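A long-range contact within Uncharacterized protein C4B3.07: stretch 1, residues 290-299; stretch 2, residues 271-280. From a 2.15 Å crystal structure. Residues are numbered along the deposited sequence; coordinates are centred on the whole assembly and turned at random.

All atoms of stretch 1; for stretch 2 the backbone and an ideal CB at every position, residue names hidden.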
# COMPACT_ATOMS: atom_id res chain seq x y z
N GLU A 290 -8.38 -10.28 -20.87
CA GLU A 290 -7.80 -11.22 -19.91
C GLU A 290 -8.32 -10.98 -18.49
O GLU A 290 -8.28 -11.87 -17.64
CB GLU A 290 -6.26 -11.21 -19.96
CG GLU A 290 -5.60 -10.11 -19.14
CD GLU A 290 -5.73 -8.72 -19.75
OE1 GLU A 290 -6.15 -8.61 -20.93
OE2 GLU A 290 -5.41 -7.73 -19.06
N ARG A 291 -8.82 -9.78 -18.23
CA ARG A 291 -9.40 -9.47 -16.93
C ARG A 291 -10.61 -10.35 -16.62
O ARG A 291 -10.89 -10.65 -15.46
CB ARG A 291 -9.77 -7.99 -16.85
CG ARG A 291 -8.55 -7.06 -16.84
CD ARG A 291 -8.93 -5.64 -16.43
NE ARG A 291 -7.80 -4.73 -16.49
CZ ARG A 291 -6.81 -4.69 -15.59
NH1 ARG A 291 -6.81 -5.54 -14.55
NH2 ARG A 291 -5.83 -3.82 -15.74
N LEU A 292 -11.31 -10.79 -17.67
CA LEU A 292 -12.51 -11.61 -17.49
C LEU A 292 -12.21 -12.89 -16.69
O LEU A 292 -13.07 -13.39 -15.98
CB LEU A 292 -13.17 -11.92 -18.83
CG LEU A 292 -13.80 -10.69 -19.50
CD1 LEU A 292 -13.94 -10.87 -21.00
CD2 LEU A 292 -15.15 -10.34 -18.86
N LEU A 293 -10.98 -13.39 -16.79
CA LEU A 293 -10.60 -14.57 -16.00
C LEU A 293 -10.61 -14.28 -14.49
O LEU A 293 -10.93 -15.15 -13.70
CB LEU A 293 -9.24 -15.10 -16.42
CG LEU A 293 -9.13 -15.49 -17.90
CD1 LEU A 293 -7.72 -16.04 -18.19
CD2 LEU A 293 -10.22 -16.50 -18.28
N LYS A 294 -10.24 -13.06 -14.10
CA LYS A 294 -10.31 -12.66 -12.70
C LYS A 294 -11.76 -12.62 -12.20
O LYS A 294 -12.06 -13.04 -11.08
CB LYS A 294 -9.65 -11.29 -12.48
CG LYS A 294 -9.75 -10.78 -11.05
CD LYS A 294 -9.27 -11.83 -10.07
CE LYS A 294 -9.09 -11.26 -8.67
NZ LYS A 294 -8.01 -10.25 -8.66
N LEU A 295 -12.65 -12.13 -13.05
CA LEU A 295 -14.08 -12.16 -12.74
C LEU A 295 -14.53 -13.61 -12.57
O LEU A 295 -15.21 -13.96 -11.60
CB LEU A 295 -14.89 -11.46 -13.85
CG LEU A 295 -16.41 -11.65 -13.79
CD1 LEU A 295 -16.98 -11.21 -12.44
CD2 LEU A 295 -17.10 -10.91 -14.94
N ALA A 296 -14.14 -14.45 -13.52
CA ALA A 296 -14.47 -15.87 -13.47
C ALA A 296 -14.06 -16.52 -12.15
O ALA A 296 -14.85 -17.27 -11.56
CB ALA A 296 -13.83 -16.59 -14.66
N ASP A 297 -12.85 -16.24 -11.67
CA ASP A 297 -12.37 -16.82 -10.42
C ASP A 297 -13.20 -16.38 -9.22
O ASP A 297 -13.48 -17.17 -8.33
CB ASP A 297 -10.91 -16.45 -10.17
CG ASP A 297 -9.97 -16.98 -11.24
OD1 ASP A 297 -10.34 -17.96 -11.94
OD2 ASP A 297 -8.86 -16.42 -11.37
N ILE A 298 -13.58 -15.11 -9.19
CA ILE A 298 -14.42 -14.59 -8.12
C ILE A 298 -15.80 -15.26 -8.13
O ILE A 298 -16.32 -15.66 -7.09
CB ILE A 298 -14.59 -13.06 -8.25
CG1 ILE A 298 -13.22 -12.37 -8.13
CG2 ILE A 298 -15.57 -12.53 -7.21
CD1 ILE A 298 -13.25 -10.90 -8.52
N LYS A 299 -16.38 -15.40 -9.32
CA LYS A 299 -17.67 -16.07 -9.44
C LYS A 299 -17.60 -17.54 -9.04
O LYS A 299 -18.53 -18.07 -8.44
CB LYS A 299 -18.19 -15.92 -10.87
CG LYS A 299 -18.52 -14.48 -11.26
CD LYS A 299 -19.74 -13.95 -10.49
CE LYS A 299 -20.15 -12.56 -11.00
NZ LYS A 299 -21.37 -12.03 -10.31
N UNK A 271 -17.72 -10.12 0.87
CA UNK A 271 -16.42 -9.68 0.39
C UNK A 271 -16.21 -10.06 -1.07
O UNK A 271 -15.65 -9.28 -1.84
CB UNK A 271 -15.31 -10.28 1.25
N UNK A 272 -16.69 -11.23 -1.46
CA UNK A 272 -16.59 -11.66 -2.84
C UNK A 272 -17.39 -10.74 -3.75
O UNK A 272 -16.92 -10.35 -4.83
CB UNK A 272 -17.07 -13.11 -2.99
N UNK A 273 -18.58 -10.35 -3.30
CA UNK A 273 -19.39 -9.41 -4.07
C UNK A 273 -18.84 -7.98 -4.11
O UNK A 273 -19.01 -7.28 -5.11
CB UNK A 273 -20.81 -9.38 -3.49
N UNK A 274 -18.19 -7.54 -3.03
CA UNK A 274 -17.42 -6.30 -3.04
C UNK A 274 -16.32 -6.38 -4.11
O UNK A 274 -16.05 -5.41 -4.82
CB UNK A 274 -16.81 -6.03 -1.66
N UNK A 275 -15.70 -7.55 -4.20
CA UNK A 275 -14.64 -7.78 -5.17
C UNK A 275 -15.20 -7.63 -6.58
O UNK A 275 -14.56 -7.04 -7.44
CB UNK A 275 -14.02 -9.16 -4.98
N UNK A 276 -16.40 -8.17 -6.80
CA UNK A 276 -17.05 -8.05 -8.10
C UNK A 276 -17.26 -6.59 -8.46
O UNK A 276 -17.00 -6.18 -9.60
CB UNK A 276 -18.39 -8.79 -8.11
N UNK A 277 -17.73 -5.81 -7.49
CA UNK A 277 -18.01 -4.40 -7.73
C UNK A 277 -16.74 -3.68 -8.16
O UNK A 277 -16.74 -2.93 -9.14
CB UNK A 277 -18.60 -3.74 -6.48
N UNK A 278 -15.66 -3.94 -7.43
CA UNK A 278 -14.38 -3.30 -7.68
C UNK A 278 -13.75 -3.80 -8.99
O UNK A 278 -13.17 -3.02 -9.74
CB UNK A 278 -13.43 -3.55 -6.51
N UNK A 279 -13.88 -5.10 -9.27
CA UNK A 279 -13.43 -5.61 -10.57
C UNK A 279 -14.12 -4.87 -11.73
O UNK A 279 -13.48 -4.56 -12.73
CB UNK A 279 -13.70 -7.11 -10.67
N UNK A 280 -15.41 -4.59 -11.58
CA UNK A 280 -16.15 -3.84 -12.59
C UNK A 280 -15.62 -2.42 -12.80
O UNK A 280 -15.55 -1.93 -13.93
CB UNK A 280 -17.63 -3.78 -12.20

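Residues 271-280 form one helix, lying almost antiparallel to helix 292-299: their N-to-C directions are 165° apart and the axes come within 9.9 Å of each other. Stretch 1 offers it two leucines, an isoleucine, lysine side chains and the carbonyl of Arg-291.

Position 271 has nothing of stretch 1 near its CB, so contact sets no preference; it is Trp-271.

At position 272 the CA-to-CB bond runs sideways, and the ideal CB lies 4.5 Å from Ile-298 CG2. A medium or large apolar side chain would suit. The residue is Leu-272, whose CD2 is 4.5 Å from Ile-298 CG2; its backbone O comes closer, 3.5 Å from the same methyl.

Position 273 points away, leaving many residues possible, although a polar one could reach back toward the ammonium of Lys-299. Asn-273 does so through water: one molecule donates to Asn-273 OD1 (2.8 Å) and accepts from Lys-299 NZ (2.8 Å).

Position 274 is out of reach and unconstrained from this side; it is Asn-274.

Position 275 points toward stretch 1, with its ideal CB already 4.0 Å from Ile-298 CD1. Little space separates them, so a small residue such as alanine or serine fits easily. Ser-275 places its CB against that methyl and turns OG back to its own helix, donating to Trp-271 O (2.9 Å).

Position 276 points sideways, its ideal CB 4.8 Å from Ile-298 CG2, 4.9 Å from Lys-299 NZ and 5.2 Å from Leu-295 CD1. Valine, isoleucine or leucine could fill the gap. The residue is Val-276, with CG2 packed 3.5 Å from Ile-298 CG2. Ile-298 thus sits as a knob among 272, 275, 276 and 279.

Positions 277 and 278 are out of reach; they are Asp-277 and Thr-278.

Position 279 points toward stretch 1, its ideal CB 4.4 Å from Ile-298 CD1 and 5.4 Å from Lys-294 CG. Beyond lies a long space lined by Leu-292, Lys-294 and Leu-295, with Arg-291 O as an acceptor. A large apolar side chain would fit, and one with a donor could also use the carbonyl. Trp-279 does both. Its chi1 of 180° carries the indole along stretch 1, where NE1 donates to Arg-291 O (3.0 Å, 133°) near the ring plane. Leu-295 covers one face: its CB stands 3.7 Å from the six-membered ring centroid in a CH-pi contact. Leu-292 CD2 touches CH2 of Trp-279 at 3.8 Å.

Position 280 points sideways with no close neighbour; it is Asn-280.

Stretch 2 (271-280) WLNNSVDTWN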
# COMPACT_ATOMS: atom_id res chain seq x y z
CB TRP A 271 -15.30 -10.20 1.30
CG TRP A 271 -15.31 -9.51 2.60
CD1 TRP A 271 -15.57 -10.05 3.83
CD2 TRP A 271 -15.09 -8.11 2.82
NE1 TRP A 271 -15.52 -9.08 4.80
CE2 TRP A 271 -15.22 -7.88 4.21
CE3 TRP A 271 -14.79 -7.03 1.97
CZ2 TRP A 271 -15.05 -6.61 4.77
CZ3 TRP A 271 -14.63 -5.77 2.53
CH2 TRP A 271 -14.76 -5.57 3.92
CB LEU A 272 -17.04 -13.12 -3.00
CG LEU A 272 -16.06 -14.13 -2.39
CD1 LEU A 272 -16.63 -15.56 -2.42
CD2 LEU A 272 -14.72 -14.07 -3.09
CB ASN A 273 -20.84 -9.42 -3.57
CG ASN A 273 -21.65 -10.51 -4.22
OD1 ASN A 273 -21.62 -10.68 -5.44
ND2 ASN A 273 -22.38 -11.28 -3.41
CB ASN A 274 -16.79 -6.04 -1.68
CG ASN A 274 -17.80 -5.57 -0.64
OD1 ASN A 274 -18.80 -4.92 -0.98
ND2 ASN A 274 -17.54 -5.87 0.62
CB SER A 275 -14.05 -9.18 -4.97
OG SER A 275 -13.46 -9.29 -3.70
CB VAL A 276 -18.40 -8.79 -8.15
CG1 VAL A 276 -19.11 -8.52 -9.48
CG2 VAL A 276 -18.19 -10.28 -7.95
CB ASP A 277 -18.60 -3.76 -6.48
CG ASP A 277 -19.96 -4.35 -6.10
OD1 ASP A 277 -20.64 -4.90 -6.99
OD2 ASP A 277 -20.34 -4.27 -4.91
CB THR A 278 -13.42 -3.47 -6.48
OG1 THR A 278 -13.94 -2.75 -5.35
CG2 THR A 278 -12.00 -2.95 -6.82
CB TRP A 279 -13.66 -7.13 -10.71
CG TRP A 279 -13.20 -7.64 -12.05
CD1 TRP A 279 -11.97 -8.14 -12.37
CD2 TRP A 279 -13.97 -7.68 -13.26
NE1 TRP A 279 -11.93 -8.50 -13.70
CE2 TRP A 279 -13.15 -8.22 -14.27
CE3 TRP A 279 -15.28 -7.31 -13.59
CZ2 TRP A 279 -13.59 -8.40 -15.58
CZ3 TRP A 279 -15.72 -7.49 -14.89
CH2 TRP A 279 -14.87 -8.03 -15.87
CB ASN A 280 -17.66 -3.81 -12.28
CG ASN A 280 -18.39 -5.03 -12.83
OD1 ASN A 280 -19.04 -5.77 -12.09
ND2 ASN A 280 -18.25 -5.27 -14.13
O HOH W 1 -22.65 -11.74 -7.80
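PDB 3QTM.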